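Local coordinates for protein O-phospho-L-seryl-tRNA:Cys-tRNA synthase (PDB 5X6B) that probably catalyses the pyridoxal-phosphate-dependent conversion of O-phosphoseryl-tRNA(Cys) into cysteinyl-tRNA(Cys), at residues 55-59 with 60-64; 395-398 with 399-403; 182-185 with 186-190; 141-144 with 145-148; 73-76 with 77-81. One frame throughout, in Å; residues are numbered along the deposited sequence.

Contact 1. Residues 55-59 with 60-64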
loop_
_atom_site.group_PDB
_atom_site.type_symbol
_atom_site.label_atom_id
_atom_site.label_comp_id
_atom_site.label_asym_id
_atom_site.label_seq_id
_atom_site.Cartn_x
_atom_site.Cartn_y
_atom_site.Cartn_z
ATOM N N PHE B 55 -16.337 -1.861 -14.839
ATOM C CA PHE B 55 -15.685 -1.779 -16.137
ATOM C C PHE B 55 -14.467 -2.679 -16.234
ATOM O O PHE B 55 -13.807 -2.966 -15.234
ATOM C CB PHE B 55 -15.264 -0.339 -16.437
ATOM C CG PHE B 55 -16.410 0.597 -16.674
ATOM C CD1 PHE B 55 -17.002 0.685 -17.920
ATOM C CD2 PHE B 55 -16.888 1.399 -15.655
ATOM C CE1 PHE B 55 -18.058 1.548 -18.147
ATOM C CE2 PHE B 55 -17.941 2.265 -15.876
ATOM C CZ PHE B 55 -18.527 2.341 -17.124
ATOM N N ILE B 56 -14.184 -3.128 -17.450
ATOM C CA ILE B 56 -12.879 -3.680 -17.767
ATOM C C ILE B 56 -11.983 -2.514 -18.165
ATOM O O ILE B 56 -12.325 -1.731 -19.060
ATOM C CB ILE B 56 -12.936 -4.714 -18.906
ATOM C CG1 ILE B 56 -13.802 -5.909 -18.508
ATOM C CG2 ILE B 56 -11.537 -5.178 -19.272
ATOM C CD1 ILE B 56 -13.961 -6.927 -19.609
ATOM N N ASN B 57 -10.852 -2.384 -17.484
ATOM C CA ASN B 57 -9.899 -1.330 -17.790
ATOM C C ASN B 57 -8.829 -1.843 -18.742
ATOM O O ASN B 57 -8.096 -2.778 -18.414
ATOM C CB ASN B 57 -9.258 -0.793 -16.507
ATOM C CG ASN B 57 -8.552 0.530 -16.720
ATOM O OD1 ASN B 57 -8.193 0.882 -17.844
ATOM N ND2 ASN B 57 -8.345 1.271 -15.639
ATOM N N LEU B 58 -8.739 -1.223 -19.914
ATOM C CA LEU B 58 -7.787 -1.651 -20.935
ATOM C C LEU B 58 -6.499 -0.830 -20.933
ATOM O O LEU B 58 -5.623 -1.053 -21.770
ATOM C CB LEU B 58 -8.432 -1.581 -22.319
ATOM C CG LEU B 58 -9.577 -2.563 -22.577
ATOM C CD1 LEU B 58 -10.098 -2.417 -23.998
ATOM C CD2 LEU B 58 -9.133 -3.995 -22.301
ATOM N N ASN B 59 -6.383 0.112 -20.000
ATOM C CA ASN B 59 -5.196 0.962 -19.913
ATOM C C ASN B 59 -3.949 0.161 -19.536
ATOM O O ASN B 59 -3.891 -0.442 -18.464
ATOM C CB ASN B 59 -5.428 2.085 -18.903
ATOM C CG ASN B 59 -4.436 3.218 -19.050
ATOM O OD1 ASN B 59 -3.272 3.005 -19.395
ATOM N ND2 ASN B 59 -4.893 4.436 -18.788
ATOM N N PRO B 60 -2.948 0.146 -20.427
ATOM C CA PRO B 60 -1.735 -0.662 -20.243
ATOM C C PRO B 60 -0.931 -0.330 -18.988
ATOM O O PRO B 60 -0.263 -1.222 -18.458
ATOM C CB PRO B 60 -0.920 -0.349 -21.495
ATOM C CG PRO B 60 -1.938 0.017 -22.513
ATOM C CD PRO B 60 -3.004 0.755 -21.766
ATOM N N ILE B 61 -0.984 0.918 -18.525
ATOM C CA ILE B 61 -0.268 1.289 -17.306
ATOM C C ILE B 61 -0.993 0.741 -16.076
ATOM O O ILE B 61 -0.436 0.682 -14.979
ATOM C CB ILE B 61 -0.107 2.824 -17.172
ATOM C CG1 ILE B 61 -1.421 3.481 -16.751
ATOM C CG2 ILE B 61 0.402 3.431 -18.470
ATOM C CD1 ILE B 61 -1.255 4.917 -16.304
ATOM N N GLN B 62 -2.234 0.312 -16.284
ATOM C CA GLN B 62 -3.094 -0.131 -15.200
ATOM C C GLN B 62 -3.102 -1.657 -15.030
ATOM O O GLN B 62 -3.254 -2.158 -13.914
ATOM C CB GLN B 62 -4.515 0.378 -15.441
ATOM C CG GLN B 62 -5.420 0.283 -14.234
ATOM C CD GLN B 62 -4.877 1.066 -13.059
ATOM O OE1 GLN B 62 -4.684 2.283 -13.142
ATOM N NE2 GLN B 62 -4.619 0.369 -11.955
ATOM N N ARG B 63 -2.921 -2.385 -16.133
ATOM C CA ARG B 63 -3.117 -3.840 -16.147
ATOM C C ARG B 63 -2.240 -4.601 -15.164
ATOM O O ARG B 63 -2.694 -5.554 -14.537
ATOM C CB ARG B 63 -2.872 -4.408 -17.550
ATOM C CG ARG B 63 -3.827 -3.917 -18.634
ATOM C CD ARG B 63 -5.269 -4.020 -18.192
ATOM N NE ARG B 63 -5.553 -5.313 -17.585
ATOM C CZ ARG B 63 -6.639 -5.575 -16.871
ATOM N NH1 ARG B 63 -7.555 -4.629 -16.683
ATOM N NH2 ARG B 63 -6.805 -6.778 -16.346
ATOM N N GLY B 64 -0.984 -4.195 -15.036
ATOM C CA GLY B 64 -0.047 -4.927 -14.204
ATOM C C GLY B 64 -0.033 -4.443 -12.770
ATOM O O GLY B 64 0.799 -4.877 -11.970
#

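Contact 2. Residues 395-398 with 399-403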
loop_
_atom_site.group_PDB
_atom_site.type_symbol
_atom_site.label_atom_id
_atom_site.label_comp_id
_atom_site.label_asym_id
_atom_site.label_seq_id
_atom_site.Cartn_x
_atom_site.Cartn_y
_atom_site.Cartn_z
ATOM N N TYR B 395 -3.664 -7.768 -20.461
ATOM C CA TYR B 395 -2.869 -8.448 -19.452
ATOM C C TYR B 395 -3.668 -8.653 -18.173
ATOM O O TYR B 395 -4.350 -7.742 -17.700
ATOM C CB TYR B 395 -1.593 -7.669 -19.135
ATOM C CG TYR B 395 -0.725 -8.373 -18.118
ATOM C CD1 TYR B 395 0.243 -9.280 -18.519
ATOM C CD2 TYR B 395 -0.891 -8.151 -16.754
ATOM C CE1 TYR B 395 1.025 -9.942 -17.595
ATOM C CE2 TYR B 395 -0.113 -8.810 -15.823
ATOM C CZ TYR B 395 0.842 -9.703 -16.251
ATOM O OH TYR B 395 1.626 -10.358 -15.336
ATOM N N GLY B 396 -3.580 -9.857 -17.619
ATOM C CA GLY B 396 -4.221 -10.146 -16.352
ATOM C C GLY B 396 -5.708 -10.428 -16.448
ATOM O O GLY B 396 -6.318 -10.866 -15.473
ATOM N N LEU B 397 -6.301 -10.178 -17.613
ATOM C CA LEU B 397 -7.712 -10.490 -17.816
ATOM C C LEU B 397 -7.958 -11.995 -17.933
ATOM O O LEU B 397 -7.105 -12.740 -18.424
ATOM C CB LEU B 397 -8.246 -9.796 -19.063
ATOM C CG LEU B 397 -8.470 -8.292 -18.973
ATOM C CD1 LEU B 397 -9.000 -7.759 -20.300
ATOM C CD2 LEU B 397 -9.428 -7.975 -17.845
ATOM N N GLU B 398 -9.124 -12.435 -17.473
ATOM C CA GLU B 398 -9.577 -13.797 -17.729
ATOM C C GLU B 398 -9.844 -13.941 -19.228
ATOM O O GLU B 398 -10.175 -12.956 -19.898
ATOM C CB GLU B 398 -10.837 -14.124 -16.922
ATOM C CG GLU B 398 -10.702 -13.947 -15.412
ATOM C CD GLU B 398 -9.836 -15.012 -14.764
ATOM O OE1 GLU B 398 -9.959 -16.192 -15.148
ATOM O OE2 GLU B 398 -9.038 -14.671 -13.863
ATOM N N TRP B 399 -9.696 -15.156 -19.751
ATOM C CA TRP B 399 -9.919 -15.411 -21.174
ATOM C C TRP B 399 -11.335 -15.058 -21.622
ATOM O O TRP B 399 -11.539 -14.601 -22.752
ATOM C CB TRP B 399 -9.614 -16.870 -21.512
ATOM C CG TRP B 399 -8.209 -17.054 -22.003
ATOM C CD1 TRP B 399 -7.156 -17.595 -21.315
ATOM C CD2 TRP B 399 -7.698 -16.674 -23.283
ATOM N NE1 TRP B 399 -6.031 -17.590 -22.098
ATOM C CE2 TRP B 399 -6.335 -17.027 -23.314
ATOM C CE3 TRP B 399 -8.265 -16.080 -24.418
ATOM C CZ2 TRP B 399 -5.522 -16.797 -24.427
ATOM C CZ3 TRP B 399 -7.457 -15.849 -25.528
ATOM C CH2 TRP B 399 -6.102 -16.209 -25.522
ATOM N N GLU B 400 -12.308 -15.255 -20.738
ATOM C CA GLU B 400 -13.679 -14.859 -21.035
ATOM C C GLU B 400 -13.760 -13.349 -21.223
ATOM O O GLU B 400 -14.450 -12.858 -22.115
ATOM C CB GLU B 400 -14.621 -15.311 -19.924
ATOM C CG GLU B 400 -16.094 -15.034 -20.206
ATOM C CD GLU B 400 -17.017 -15.689 -19.191
ATOM O OE1 GLU B 400 -16.542 -16.538 -18.404
ATOM O OE2 GLU B 400 -18.217 -15.348 -19.178
ATOM N N GLN B 401 -13.037 -12.615 -20.385
ATOM C CA GLN B 401 -13.004 -11.165 -20.494
ATOM C C GLN B 401 -12.311 -10.741 -21.785
ATOM O O GLN B 401 -12.718 -9.775 -22.429
ATOM C CB GLN B 401 -12.311 -10.556 -19.278
ATOM C CG GLN B 401 -13.105 -10.728 -18.003
ATOM C CD GLN B 401 -12.342 -10.291 -16.778
ATOM O OE1 GLN B 401 -11.182 -10.658 -16.590
ATOM N NE2 GLN B 401 -12.988 -9.498 -15.933
ATOM N N VAL B 402 -11.274 -11.480 -22.164
ATOM C CA VAL B 402 -10.581 -11.220 -23.417
ATOM C C VAL B 402 -11.529 -11.367 -24.614
ATOM O O VAL B 402 -11.586 -10.486 -25.476
ATOM C CB VAL B 402 -9.370 -12.160 -23.590
ATOM C CG1 VAL B 402 -8.687 -11.915 -24.927
ATOM C CG2 VAL B 402 -8.384 -11.976 -22.438
ATOM N N GLU B 403 -12.279 -12.469 -24.662
ATOM C CA GLU B 403 -13.254 -12.672 -25.737
ATOM C C GLU B 403 -14.303 -11.568 -25.738
ATOM O O GLU B 403 -14.684 -11.062 -26.796
ATOM C CB GLU B 403 -13.968 -14.017 -25.619
ATOM C CG GLU B 403 -13.116 -15.265 -25.679
ATOM C CD GLU B 403 -13.988 -16.512 -25.696
ATOM O OE1 GLU B 403 -15.040 -16.479 -26.373
ATOM O OE2 GLU B 403 -13.652 -17.504 -25.006
#

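Contact 3. Residues 182-185 with 186-190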
loop_
_atom_site.group_PDB
_atom_site.type_symbol
_atom_site.label_atom_id
_atom_site.label_comp_id
_atom_site.label_asym_id
_atom_site.label_seq_id
_atom_site.Cartn_x
_atom_site.Cartn_y
_atom_site.Cartn_z
ATOM N N GLU B 182 27.870 4.409 -31.627
ATOM C CA GLU B 182 28.142 5.595 -32.443
ATOM C C GLU B 182 27.826 6.890 -31.707
ATOM O O GLU B 182 28.568 7.864 -31.816
ATOM C CB GLU B 182 27.356 5.551 -33.759
ATOM C CG GLU B 182 27.214 4.161 -34.358
ATOM C CD GLU B 182 26.271 4.120 -35.550
ATOM O OE1 GLU B 182 25.744 5.186 -35.943
ATOM O OE2 GLU B 182 26.054 3.015 -36.094
ATOM N N VAL B 183 26.732 6.895 -30.950
ATOM C CA VAL B 183 26.335 8.071 -30.185
ATOM C C VAL B 183 27.362 8.402 -29.103
ATOM O O VAL B 183 27.791 9.552 -28.968
ATOM C CB VAL B 183 24.950 7.873 -29.539
ATOM C CG1 VAL B 183 24.605 9.049 -28.643
ATOM C CG2 VAL B 183 23.889 7.694 -30.615
ATOM N N ILE B 184 27.757 7.384 -28.345
ATOM C CA ILE B 184 28.769 7.541 -27.307
ATOM C C ILE B 184 30.080 8.089 -27.874
ATOM O O ILE B 184 30.625 9.068 -27.361
ATOM C CB ILE B 184 29.044 6.205 -26.590
ATOM C CG1 ILE B 184 27.810 5.763 -25.806
ATOM C CG2 ILE B 184 30.237 6.329 -25.657
ATOM C CD1 ILE B 184 27.887 4.339 -25.308
ATOM N N ASP B 185 30.577 7.463 -28.937
ATOM C CA ASP B 185 31.820 7.896 -29.566
ATOM C C ASP B 185 31.678 9.304 -30.133
ATOM O O ASP B 185 32.585 10.121 -30.006
ATOM C CB ASP B 185 32.243 6.918 -30.664
ATOM C CG ASP B 185 32.619 5.553 -30.115
ATOM O OD1 ASP B 185 32.936 5.458 -28.909
ATOM O OD2 ASP B 185 32.603 4.574 -30.890
ATOM N N ASN B 186 30.532 9.577 -30.750
ATOM C CA ASN B 186 30.196 10.919 -31.222
ATOM C C ASN B 186 30.351 11.946 -30.102
ATOM O O ASN B 186 30.817 13.062 -30.325
ATOM C CB ASN B 186 28.764 10.936 -31.775
ATOM C CG ASN B 186 28.435 12.200 -32.552
ATOM O OD1 ASN B 186 28.960 13.277 -32.277
ATOM N ND2 ASN B 186 27.551 12.068 -33.536
ATOM N N LEU B 187 29.977 11.552 -28.890
ATOM C CA LEU B 187 30.011 12.456 -27.750
ATOM C C LEU B 187 31.396 12.523 -27.107
ATOM O O LEU B 187 31.847 13.598 -26.709
ATOM C CB LEU B 187 28.961 12.042 -26.716
ATOM C CG LEU B 187 27.592 12.727 -26.820
ATOM C CD1 LEU B 187 27.016 12.646 -28.228
ATOM C CD2 LEU B 187 26.623 12.122 -25.820
ATOM N N GLU B 188 32.069 11.379 -27.006
ATOM C CA GLU B 188 33.420 11.340 -26.451
ATOM C C GLU B 188 34.415 12.084 -27.345
ATOM O O GLU B 188 35.374 12.685 -26.857
ATOM C CB GLU B 188 33.874 9.892 -26.243
ATOM C CG GLU B 188 33.195 9.193 -25.073
ATOM C CD GLU B 188 33.772 7.817 -24.795
ATOM O OE1 GLU B 188 34.530 7.305 -25.645
ATOM O OE2 GLU B 188 33.480 7.254 -23.717
ATOM N N ASP B 189 34.176 12.048 -28.653
ATOM C CA ASP B 189 35.028 12.747 -29.611
ATOM C C ASP B 189 34.887 14.260 -29.506
ATOM O O ASP B 189 35.784 15.000 -29.904
ATOM C CB ASP B 189 34.715 12.303 -31.043
ATOM C CG ASP B 189 35.187 10.891 -31.331
ATOM O OD1 ASP B 189 35.995 10.362 -30.536
ATOM O OD2 ASP B 189 34.756 10.315 -32.355
ATOM N N LYS B 190 33.759 14.719 -28.976
ATOM C CA LYS B 190 33.521 16.151 -28.829
ATOM C C LYS B 190 33.864 16.639 -27.424
ATOM O O LYS B 190 33.486 17.746 -27.037
ATOM C CB LYS B 190 32.068 16.494 -29.158
ATOM C CG LYS B 190 31.690 16.252 -30.608
ATOM C CD LYS B 190 30.241 16.627 -30.871
ATOM C CE LYS B 190 29.905 16.520 -32.352
ATOM N NZ LYS B 190 30.321 15.207 -32.927
#

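Contact 4. Residues 141-144 with 145-148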
loop_
_atom_site.group_PDB
_atom_site.type_symbol
_atom_site.label_atom_id
_atom_site.label_comp_id
_atom_site.label_asym_id
_atom_site.label_seq_id
_atom_site.Cartn_x
_atom_site.Cartn_y
_atom_site.Cartn_z
ATOM N N VAL B 141 22.893 8.682 -22.224
ATOM C CA VAL B 141 22.599 8.100 -23.529
ATOM C C VAL B 141 21.444 7.107 -23.407
ATOM O O VAL B 141 21.562 6.089 -22.725
ATOM C CB VAL B 141 23.839 7.410 -24.131
ATOM C CG1 VAL B 141 23.499 6.765 -25.461
ATOM C CG2 VAL B 141 24.970 8.417 -24.302
ATOM N N LEU B 142 20.328 7.425 -24.061
ATOM C CA LEU B 142 19.114 6.617 -23.980
ATOM C C LEU B 142 18.464 6.428 -25.349
ATOM O O LEU B 142 18.756 7.169 -26.288
ATOM C CB LEU B 142 18.113 7.253 -23.008
ATOM C CG LEU B 142 17.834 8.764 -23.082
ATOM C CD1 LEU B 142 16.895 9.139 -24.222
ATOM C CD2 LEU B 142 17.268 9.269 -21.764
ATOM N N ASP B 143 17.576 5.442 -25.454
ATOM C CA ASP B 143 16.854 5.186 -26.701
ATOM C C ASP B 143 15.819 6.275 -26.973
ATOM O O ASP B 143 15.407 6.986 -26.067
ATOM C CB ASP B 143 16.172 3.812 -26.665
ATOM C CG ASP B 143 15.199 3.668 -25.506
ATOM O OD1 ASP B 143 15.422 4.288 -24.447
ATOM O OD2 ASP B 143 14.200 2.938 -25.657
ATOM N N LYS B 144 15.392 6.394 -28.223
ATOM C CA LYS B 144 14.424 7.416 -28.603
ATOM C C LYS B 144 13.009 7.066 -28.153
ATOM O O LYS B 144 12.109 7.906 -28.204
ATOM C CB LYS B 144 14.454 7.639 -30.118
ATOM C CG LYS B 144 14.772 9.069 -30.510
ATOM C CD LYS B 144 14.750 9.279 -32.015
ATOM C CE LYS B 144 16.137 9.671 -32.518
ATOM N NZ LYS B 144 16.121 10.234 -33.899
ATOM N N ASN B 145 12.819 5.827 -27.710
ATOM C CA ASN B 145 11.520 5.377 -27.215
ATOM C C ASN B 145 11.373 5.564 -25.711
ATOM O O ASN B 145 10.405 5.092 -25.110
ATOM C CB ASN B 145 11.293 3.902 -27.551
ATOM C CG ASN B 145 10.742 3.696 -28.939
ATOM O OD1 ASN B 145 10.326 4.645 -29.608
ATOM N ND2 ASN B 145 10.706 2.440 -29.372
ATOM N N ALA B 146 12.339 6.245 -25.107
ATOM C CA ALA B 146 12.391 6.363 -23.655
ATOM C C ALA B 146 11.182 7.101 -23.085
ATOM O O ALA B 146 10.640 8.020 -23.708
ATOM C CB ALA B 146 13.679 7.053 -23.230
ATOM N N HIS B 147 10.768 6.671 -21.898
ATOM C CA HIS B 147 9.664 7.287 -21.175
ATOM C C HIS B 147 10.033 8.706 -20.762
ATOM O O HIS B 147 11.185 8.969 -20.412
ATOM C CB HIS B 147 9.306 6.448 -19.948
ATOM C CG HIS B 147 7.985 6.794 -19.339
ATOM N ND1 HIS B 147 7.865 7.555 -18.201
ATOM C CD2 HIS B 147 6.719 6.478 -19.716
ATOM C CE1 HIS B 147 6.585 7.696 -17.898
ATOM N NE2 HIS B 147 5.872 7.053 -18.805
ATOM N N TYR B 148 9.056 9.609 -20.796
ATOM C CA TYR B 148 9.303 11.027 -20.536
ATOM C C TYR B 148 10.010 11.258 -19.202
ATOM O O TYR B 148 10.756 12.222 -19.047
ATOM C CB TYR B 148 7.989 11.826 -20.582
ATOM C CG TYR B 148 7.081 11.663 -19.373
ATOM C CD1 TYR B 148 7.251 12.451 -18.236
ATOM C CD2 TYR B 148 6.037 10.747 -19.381
ATOM C CE1 TYR B 148 6.423 12.314 -17.140
ATOM C CE2 TYR B 148 5.204 10.604 -18.286
ATOM C CZ TYR B 148 5.403 11.389 -17.166
ATOM O OH TYR B 148 4.576 11.252 -16.073
#

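Contact 5. Residues 73-76 with 77-81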
loop_
_atom_site.group_PDB
_atom_site.type_symbol
_atom_site.label_atom_id
_atom_site.label_comp_id
_atom_site.label_asym_id
_atom_site.label_seq_id
_atom_site.Cartn_x
_atom_site.Cartn_y
_atom_site.Cartn_z
ATOM N N LYS B 73 -5.959 -7.777 1.598
ATOM C CA LYS B 73 -6.001 -8.143 3.007
ATOM C C LYS B 73 -4.916 -7.405 3.770
ATOM O O LYS B 73 -5.143 -6.911 4.876
ATOM C CB LYS B 73 -5.833 -9.650 3.185
ATOM C CG LYS B 73 -6.934 -10.478 2.558
ATOM C CD LYS B 73 -6.642 -11.960 2.705
ATOM C CE LYS B 73 -7.643 -12.790 1.928
ATOM N NZ LYS B 73 -7.322 -14.237 2.008
ATOM N N ALA B 74 -3.735 -7.330 3.166
ATOM C CA ALA B 74 -2.603 -6.636 3.765
ATOM C C ALA B 74 -2.901 -5.145 3.932
ATOM O O ALA B 74 -2.496 -4.532 4.919
ATOM C CB ALA B 74 -1.354 -6.845 2.923
ATOM N N VAL B 75 -3.619 -4.572 2.971
ATOM C CA VAL B 75 -4.065 -3.184 3.066
ATOM C C VAL B 75 -4.951 -2.973 4.290
ATOM O O VAL B 75 -4.757 -2.029 5.055
ATOM C CB VAL B 75 -4.842 -2.745 1.805
ATOM C CG1 VAL B 75 -5.461 -1.370 2.006
ATOM C CG2 VAL B 75 -3.934 -2.743 0.596
ATOM N N TYR B 76 -5.918 -3.867 4.474
ATOM C CA TYR B 76 -6.832 -3.795 5.609
ATOM C C TYR B 76 -6.085 -3.800 6.942
ATOM O O TYR B 76 -6.501 -3.153 7.899
ATOM C CB TYR B 76 -7.834 -4.953 5.557
ATOM C CG TYR B 76 -8.596 -5.162 6.847
ATOM C CD1 TYR B 76 -9.741 -4.427 7.129
ATOM C CD2 TYR B 76 -8.164 -6.092 7.788
ATOM C CE1 TYR B 76 -10.437 -4.615 8.316
ATOM C CE2 TYR B 76 -8.844 -6.277 8.969
ATOM C CZ TYR B 76 -9.981 -5.541 9.229
ATOM O OH TYR B 76 -10.661 -5.742 10.407
ATOM N N GLU B 77 -4.982 -4.537 6.993
ATOM C CA GLU B 77 -4.146 -4.598 8.186
ATOM C C GLU B 77 -3.288 -3.352 8.374
ATOM O O GLU B 77 -2.876 -3.038 9.491
ATOM C CB GLU B 77 -3.235 -5.819 8.127
ATOM C CG GLU B 77 -3.973 -7.123 8.089
ATOM C CD GLU B 77 -4.688 -7.408 9.388
ATOM O OE1 GLU B 77 -4.172 -7.007 10.453
ATOM O OE2 GLU B 77 -5.770 -8.030 9.342
ATOM N N TYR B 78 -3.014 -2.653 7.277
ATOM C CA TYR B 78 -2.005 -1.599 7.279
ATOM C C TYR B 78 -2.467 -0.266 6.679
ATOM O O TYR B 78 -1.669 0.403 6.044
ATOM C CB TYR B 78 -0.757 -2.062 6.506
ATOM C CG TYR B 78 0.116 -3.104 7.188
ATOM C CD1 TYR B 78 1.176 -2.724 8.004
ATOM C CD2 TYR B 78 -0.093 -4.462 6.983
ATOM C CE1 TYR B 78 1.988 -3.664 8.612
ATOM C CE2 TYR B 78 0.712 -5.413 7.589
ATOM C CZ TYR B 78 1.752 -5.007 8.398
ATOM O OH TYR B 78 2.555 -5.944 9.007
ATOM N N TRP B 79 -3.731 0.122 6.862
ATOM C CA TRP B 79 -4.199 1.409 6.334
ATOM C C TRP B 79 -3.349 2.571 6.816
ATOM O O TRP B 79 -2.941 3.437 6.046
ATOM C CB TRP B 79 -5.629 1.759 6.764
ATOM C CG TRP B 79 -6.691 0.738 6.746
ATOM C CD1 TRP B 79 -7.138 0.010 7.807
ATOM C CD2 TRP B 79 -7.548 0.402 5.644
ATOM N NE1 TRP B 79 -8.187 -0.793 7.423
ATOM C CE2 TRP B 79 -8.455 -0.569 6.103
ATOM C CE3 TRP B 79 -7.613 0.814 4.315
ATOM C CZ2 TRP B 79 -9.414 -1.140 5.275
ATOM C CZ3 TRP B 79 -8.568 0.244 3.502
ATOM C CH2 TRP B 79 -9.453 -0.720 3.981
ATOM N N ASP B 80 -3.119 2.573 8.122
ATOM C CA ASP B 80 -2.848 3.790 8.872
ATOM C C ASP B 80 -1.394 4.250 8.854
ATOM O O ASP B 80 -0.500 3.514 9.272
ATOM C CB ASP B 80 -3.311 3.589 10.316
ATOM C CG ASP B 80 -4.680 2.939 10.399
ATOM O OD1 ASP B 80 -5.687 3.629 10.133
ATOM O OD2 ASP B 80 -4.747 1.733 10.714
ATOM N N GLY B 81 -1.193 5.477 8.368
ATOM C CA GLY B 81 0.086 6.171 8.389
ATOM C C GLY B 81 1.319 5.334 8.110
ATOM O O GLY B 81 1.416 4.667 7.082
#

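Contact 1. Residues 55-59 with 60-64
The carbonyl oxygen of Asn59 is gripped twice by the turn that follows it: Gln62 N donates to Asn59 O over 2.8 Å from above the carbonyl plane, and Arg63 N reaches the same oxygen in a weak bond of 3.2 Å. The Asn59 side chain adds a third link. With CG anti to the backbone N (chi1 -163°), its amide turns forward and OD1 accepts from Ile61 N at 3.2 Å, while Ile61 CG1 rests against that oxygen. Arg63, bent at chi2 and chi3, doubles back along the chain so that NH1 meets Asn57 O at 2.6 Å, in the carbonyl plane; its NE bonds to Tyr395 O, and the guanidinium thus ties the end of strand 56-57 to the loop at 395-398. Asn57 ND2 lies 3.4 Å from Gln62 CG, the two side chains crossing at about a right angle. Asn57 OD1 meanwhile accepts from Asn59 N at 2.9 Å. An Asx turn at Asn57 thus ends strand 56-57, and an asparagine N-cap starts the short, weakly bonded helix about 60-63, a compact strand-to-helix junction.

Contact 2. Residues 395-398 with 399-403
Helix 399-415 begins here with Glu398 at the N-cap position, and the Gln401 side chain supplies one half of a capping box: from three residues on it reaches back, and OE1 accepts from Glu398 N at 2.9 Å. The N-H points in the amide plane at a lone pair of OE1, and the bond is fairly straight (157°). Gln401 sets CG anti to its carbonyl carbon (chi1 -68°) and extends from there, which carries the amide to the cap; NE2 is turned to another protein chain and donates to its backbone. Leu397 crosses this side chain at about a right angle, its CD2 3.4 Å from Gln401 OE1. Leu397 CB also meets Val402 CG2 at 4.0 Å, the pairing across the cap known as a hydrophobic staple. The first turn closes with Val402 N donating to Glu398 O at 2.9 Å. An alanine in place of Gln401 is likely to leave Glu398 N without its acceptor and to cost a bond to the neighbouring protein. One amide thus serves helix start and interface.

Contact 3. Residues 182-185 with 186-190
Glu188 holds CG anti to its carbonyl carbon (chi1 -73°) and runs extended beyond it, while Ile184 places CG2 anti to its backbone N (CG1 being at chi1 -66°); the two side chains consequently lie side by side, pointing the same way, with Ile184 CG2 3.9 Å from Glu188 OE2. The methyl branch touches the carboxylate end, and Glu188 CG rests by the carbonyl O of Ile184. That same oxygen accepts from Glu188 N at 2.7 Å, nearly along the C=O axis, and one residue later Asp189 N donates to Asp185 O at 2.8 Å. On another flank of the helix Val183 CG1 approaches Leu187 CD1 at 4.4 Å. Val183 and Leu187 both pack on Ala162 of strand 160-166, and Ile184 on Ile197 of strand 194-200, as expected of an amphipathic helix laid on a sheet. Acidic groups also gather here: Asp185 OD1 stands 4.1 Å from Glu188 OE1, their carboxylate planes 44° apart, and Asp189 adds a third acid nearby. Such like charges close to the C-terminal end of helix 179-188 would probably repel one another and raise the affinity of these carboxylates for protons, a cost that the largely exposed setting is likely to soften.

Contact 4. Residues 141-144 with 145-148
Leu142 lays its CD1 methyl against the CB of Ala146 at 4.0 Å, an apolar touch spanning the turn by which strand 139-143 gives way to the approach to helix 148-156. Next in sequence after Leu142 comes Asp143, the first residue of a type I beta turn that ends at Ala146. The turn is closed by Ala146 N donating to Asp143 O at 3.3 Å; the N-H...O angle is a fair 147°, but the donor sits well above the carbonyl plane. With CG between its own N and carbonyl carbon (chi1 58°), the Asp143 carboxylate swings over the turn, one oxygen to each neighbour: OD1 is 3.5 Å from Ala146 CB, and OD2 is 3.6 Å from Asn145 CB. The carboxylate and the Asn145 amide are turned 75° apart and do not pair. Their polar partners lie elsewhere, OD1 of Asp143 bonding to Thr200 OG1, and the Asn145 amide using OD1 for Tyr166 OH and ND2 for Tyr173 O. Ala146 CB also packs on Tyr151 of helix 148-156. The strand belongs to the mixed seven-stranded sheet of the large domain usual in fold-type I pyridoxal-phosphate enzymes. A single backbone bond closes the turn, then, whereas its side chains spend their polar atoms on neighbouring strands and loops, so the turn is held from outside as much as from within.

Contact 5. Residues 73-76 with 77-81
Lys73 O accepts from Glu77 N at 3.2 Å, an ordinary helical bond, while the Lys73 ammonium extends to an acidic side chain of another protein chain. Ala74 O takes a second, weak bond from Glu77 N and lies at the edge of the Tyr78 ring, in its plane, 3.2 Å from CD2. At Val75 the spacing shortens: Tyr78 N donates to Val75 O at 2.9 Å from above the carbonyl plane, a last three-residue turn as helix 69-77 gives out and Tyr78 leaves helical geometry. Trp79 then folds back over the helix end, and Val75 CG1 meets its CZ3 at 3.8 Å. Tyr76 follows, its CA over the same indole face as Val75 O, a CH-pi contact 4.0 Å from the centroid of the five-membered ring. A serine in place of Trp79 would probably uncover Val75 and Tyr76 and weaken packing against Val75 of the second subunit. The Tyr76 ring stands obliquely to the indole, planes 74° apart, engages Arg53 of the second subunit in a cation-pi contact, and receives Glu77 OE2 at its edge, 3.4 Å from CD2.

The five local contacts show how short-range contacts in one chain differ with their surroundings. Contacts 1 and 2 adjoin: Arg63 bonds to Tyr395 O, and Ile56 packs on Leu397, so two helix starts, one with an asparagine N-cap, the other with a glutamine reaching back to the backbone N of its N-cap residue, share one neighbourhood. Contacts 3 and 4 meet through Val183 and Ile184 on Val141, joining helix to sheet; 182-190 is a surface contact rich in acids, while 141-148 is partly buried. Contact 5 is the buried, aromatic one, at a helix end in the subunit interface; contact 1 also touches the second subunit. Contacts 3 and 5 lie far apart, centres about 51 Å.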